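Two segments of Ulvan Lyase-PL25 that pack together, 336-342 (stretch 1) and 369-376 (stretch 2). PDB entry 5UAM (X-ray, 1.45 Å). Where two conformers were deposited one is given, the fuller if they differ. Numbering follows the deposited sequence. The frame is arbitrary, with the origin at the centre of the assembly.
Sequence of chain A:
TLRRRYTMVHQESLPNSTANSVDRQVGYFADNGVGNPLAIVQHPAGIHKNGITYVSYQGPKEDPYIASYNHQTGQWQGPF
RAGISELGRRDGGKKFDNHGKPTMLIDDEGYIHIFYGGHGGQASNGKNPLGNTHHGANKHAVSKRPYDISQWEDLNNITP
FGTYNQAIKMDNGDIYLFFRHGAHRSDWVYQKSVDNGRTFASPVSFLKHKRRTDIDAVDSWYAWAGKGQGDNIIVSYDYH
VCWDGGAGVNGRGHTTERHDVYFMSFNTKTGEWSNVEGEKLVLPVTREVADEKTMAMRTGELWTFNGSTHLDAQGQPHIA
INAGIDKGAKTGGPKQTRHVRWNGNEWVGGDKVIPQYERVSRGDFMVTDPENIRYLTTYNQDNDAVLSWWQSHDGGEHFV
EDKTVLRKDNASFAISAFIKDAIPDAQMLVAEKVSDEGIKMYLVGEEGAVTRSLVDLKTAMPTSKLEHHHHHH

Stretch 1 (336-342) QTRHVRW
Stretch 2 (369-376) DPENIRYL

Residues 336-342 form one extended strand, with phi between -67° and -151° and psi between 123° and 157°. Stretch 2 starts with a type I beta turn from Asp369 to Asn372, with Pro370 at -56/-27 and Glu371 at -86/-15, closed by Asn372 N donating to Asp369 O at 3.0 Å. From Ile373 to Leu376 it is strand. The two strands run nearly antiparallel, at 157°, but their axes come no closer than 10.5 Å, so side chains rather than backbone hydrogen bonds join them. The register sets His339 CA 9.3 Å from Ile373 CA and Arg341 CA 8.4 Å from Pro370 CA.

Within the strands, alternation selects most of the side chains that take part: Thr337, His339 and Arg341 point toward stretch 2, as Ile373 and Tyr375 point toward stretch 1, while Arg338 and Val340 point away. Pro370 joins from the turn, its CA-to-CB bond sideways. Arg338 also bonds within its own strand, its NE to Gln336 O at 3.0 Å and its NH2 to Gln336 OE1 at 3.1 Å.

The polar link is His339 ND1 to Tyr375 OH, a nearly linear hydrogen bond of 2.8 Å. His339 is t (chi2 75°) and Tyr375 is m (chi2 81°); their rings meet rim to rim, planes at 89° and centroids 5.5 Å apart, so Tyr375 covers neither face of the imidazole, and Ile373 CG2 sits over one. With chi1 m and chi2 at 135°, Ile373 sets CG2 4.1 Å from the His339 ring centroid, while its CD1 lies 3.6 Å from His339 NE2. Thr337, chi1 -34°, brings CG2 within 3.8 Å of Tyr375 CE2.

At the turn, Arg341 extends as p, t, t with chi4 91°. Arg341 CD lies 3.9 Å from Pro370 O, which sits over one guanidinium face, and Arg341 NH1 lies 4.1 Å from Pro370 CB. This is packing: Pro370 O is buried without a hydrogen-bond partner.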

# COMPACT_ATOMS: atom_id res chain seq x y z
N GLN A 336 -4.72 15.46 -3.11
CA GLN A 336 -5.11 15.49 -1.71
C GLN A 336 -6.07 14.34 -1.39
O GLN A 336 -6.95 14.02 -2.20
CB GLN A 336 -5.84 16.79 -1.39
CG GLN A 336 -5.08 18.05 -1.80
CD GLN A 336 -5.14 18.34 -3.29
OE1 GLN A 336 -6.20 18.28 -3.90
NE2 GLN A 336 -4.01 18.70 -3.86
N THR A 337 -5.92 13.76 -0.20
CA THR A 337 -6.82 12.69 0.24
C THR A 337 -8.22 13.22 0.46
O THR A 337 -8.41 14.28 1.06
CB THR A 337 -6.33 12.09 1.56
OG1 THR A 337 -4.90 12.10 1.60
CG2 THR A 337 -6.83 10.67 1.73
N ARG A 338 -9.21 12.46 -0.02
CA ARG A 338 -10.63 12.71 0.18
C ARG A 338 -11.29 11.45 0.71
O ARG A 338 -10.81 10.33 0.49
CB ARG A 338 -11.29 13.11 -1.14
CG ARG A 338 -10.68 14.33 -1.78
CD ARG A 338 -10.04 14.04 -3.12
NE ARG A 338 -9.29 15.20 -3.58
CZ ARG A 338 -9.81 16.24 -4.21
NH1 ARG A 338 -11.11 16.30 -4.46
NH2 ARG A 338 -9.04 17.26 -4.57
N HIS A 339 -12.41 11.63 1.42
CA HIS A 339 -13.09 10.52 2.09
C HIS A 339 -14.43 10.25 1.42
O HIS A 339 -15.21 11.19 1.20
CB HIS A 339 -13.31 10.81 3.57
CG HIS A 339 -13.66 9.58 4.33
ND1 HIS A 339 -12.72 8.63 4.64
CD2 HIS A 339 -14.86 9.09 4.75
CE1 HIS A 339 -13.31 7.62 5.26
NE2 HIS A 339 -14.60 7.88 5.34
N VAL A 340 -14.70 8.97 1.14
CA VAL A 340 -15.93 8.51 0.51
C VAL A 340 -16.49 7.38 1.36
O VAL A 340 -15.73 6.61 1.94
CB VAL A 340 -15.60 7.99 -0.91
CG1 VAL A 340 -16.76 7.21 -1.53
CG2 VAL A 340 -15.17 9.15 -1.80
N ARG A 341 -17.82 7.27 1.45
CA ARG A 341 -18.39 6.15 2.18
C ARG A 341 -19.75 5.77 1.63
O ARG A 341 -20.46 6.57 1.02
CB ARG A 341 -18.51 6.42 3.68
CG ARG A 341 -19.53 7.49 4.03
CD ARG A 341 -19.51 7.81 5.51
NE ARG A 341 -20.51 8.82 5.84
CZ ARG A 341 -21.76 8.55 6.21
NH1 ARG A 341 -22.17 7.29 6.33
NH2 ARG A 341 -22.60 9.54 6.48
N TRP A 342 -20.11 4.51 1.89
CA TRP A 342 -21.43 3.98 1.59
C TRP A 342 -22.31 4.16 2.82
O TRP A 342 -21.97 3.69 3.90
CB TRP A 342 -21.28 2.49 1.28
CG TRP A 342 -22.57 1.75 1.02
CD1 TRP A 342 -23.18 0.85 1.85
CD2 TRP A 342 -23.38 1.83 -0.15
NE1 TRP A 342 -24.33 0.39 1.27
CE2 TRP A 342 -24.47 0.96 0.03
CE3 TRP A 342 -23.27 2.54 -1.34
CZ2 TRP A 342 -25.46 0.80 -0.94
CZ3 TRP A 342 -24.24 2.39 -2.30
CH2 TRP A 342 -25.33 1.51 -2.10
N ASP A 369 -18.05 3.83 14.47
CA ASP A 369 -19.37 4.19 13.97
C ASP A 369 -19.21 4.85 12.60
O ASP A 369 -18.17 5.46 12.32
CB ASP A 369 -20.03 5.22 14.89
CG ASP A 369 -19.99 4.81 16.34
OD1 ASP A 369 -20.73 3.87 16.71
OD2 ASP A 369 -19.20 5.41 17.10
N PRO A 370 -20.23 4.77 11.75
CA PRO A 370 -20.11 5.36 10.40
C PRO A 370 -19.76 6.84 10.40
O PRO A 370 -19.19 7.33 9.41
CB PRO A 370 -21.50 5.12 9.80
CG PRO A 370 -22.01 3.91 10.51
CD PRO A 370 -21.49 4.02 11.91
N GLU A 371 -20.11 7.57 11.45
CA GLU A 371 -19.86 9.00 11.49
C GLU A 371 -18.47 9.35 11.99
O GLU A 371 -18.03 10.49 11.77
CB GLU A 371 -20.87 9.69 12.40
CG GLU A 371 -22.33 9.57 11.94
CD GLU A 371 -22.95 8.20 12.22
OE1 GLU A 371 -23.92 7.84 11.53
OE2 GLU A 371 -22.47 7.49 13.14
N ASN A 372 -17.76 8.41 12.62
CA ASN A 372 -16.53 8.68 13.37
C ASN A 372 -15.35 8.11 12.59
O ASN A 372 -15.14 6.89 12.57
CB ASN A 372 -16.63 8.06 14.76
CG ASN A 372 -15.38 8.31 15.61
OD1 ASN A 372 -14.27 8.44 15.09
ND2 ASN A 372 -15.57 8.37 16.92
N ILE A 373 -14.58 8.99 11.96
CA ILE A 373 -13.43 8.61 11.14
C ILE A 373 -12.22 9.42 11.59
O ILE A 373 -12.32 10.63 11.79
CB ILE A 373 -13.74 8.91 9.67
CG1 ILE A 373 -15.01 8.18 9.22
CG2 ILE A 373 -12.56 8.56 8.79
CD1 ILE A 373 -15.94 9.06 8.42
N ARG A 374 -11.08 8.74 11.74
CA ARG A 374 -9.82 9.39 12.10
C ARG A 374 -8.78 9.03 11.07
O ARG A 374 -8.54 7.84 10.81
CB ARG A 374 -9.27 8.87 13.44
CG ARG A 374 -9.99 9.24 14.70
CD ARG A 374 -9.35 8.46 15.85
NE ARG A 374 -8.15 9.09 16.37
CZ ARG A 374 -7.14 8.45 16.95
NH1 ARG A 374 -7.12 7.13 17.05
NH2 ARG A 374 -6.12 9.14 17.42
N TYR A 375 -8.14 10.03 10.48
CA TYR A 375 -6.99 9.82 9.61
C TYR A 375 -5.72 10.15 10.35
O TYR A 375 -5.67 11.12 11.12
CB TYR A 375 -7.03 10.76 8.40
CG TYR A 375 -7.84 10.26 7.23
CD1 TYR A 375 -9.22 10.40 7.21
CD2 TYR A 375 -7.23 9.64 6.15
CE1 TYR A 375 -9.96 9.93 6.15
CE2 TYR A 375 -7.96 9.18 5.07
CZ TYR A 375 -9.33 9.32 5.08
OH TYR A 375 -10.05 8.85 3.99
N LEU A 376 -4.69 9.37 10.11
CA LEU A 376 -3.32 9.77 10.41
C LEU A 376 -2.72 10.12 9.05
O LEU A 376 -2.53 9.24 8.20
CB LEU A 376 -2.57 8.67 11.15
CG LEU A 376 -1.18 9.03 11.65
CD1 LEU A 376 -1.18 10.33 12.45
CD2 LEU A 376 -0.62 7.91 12.53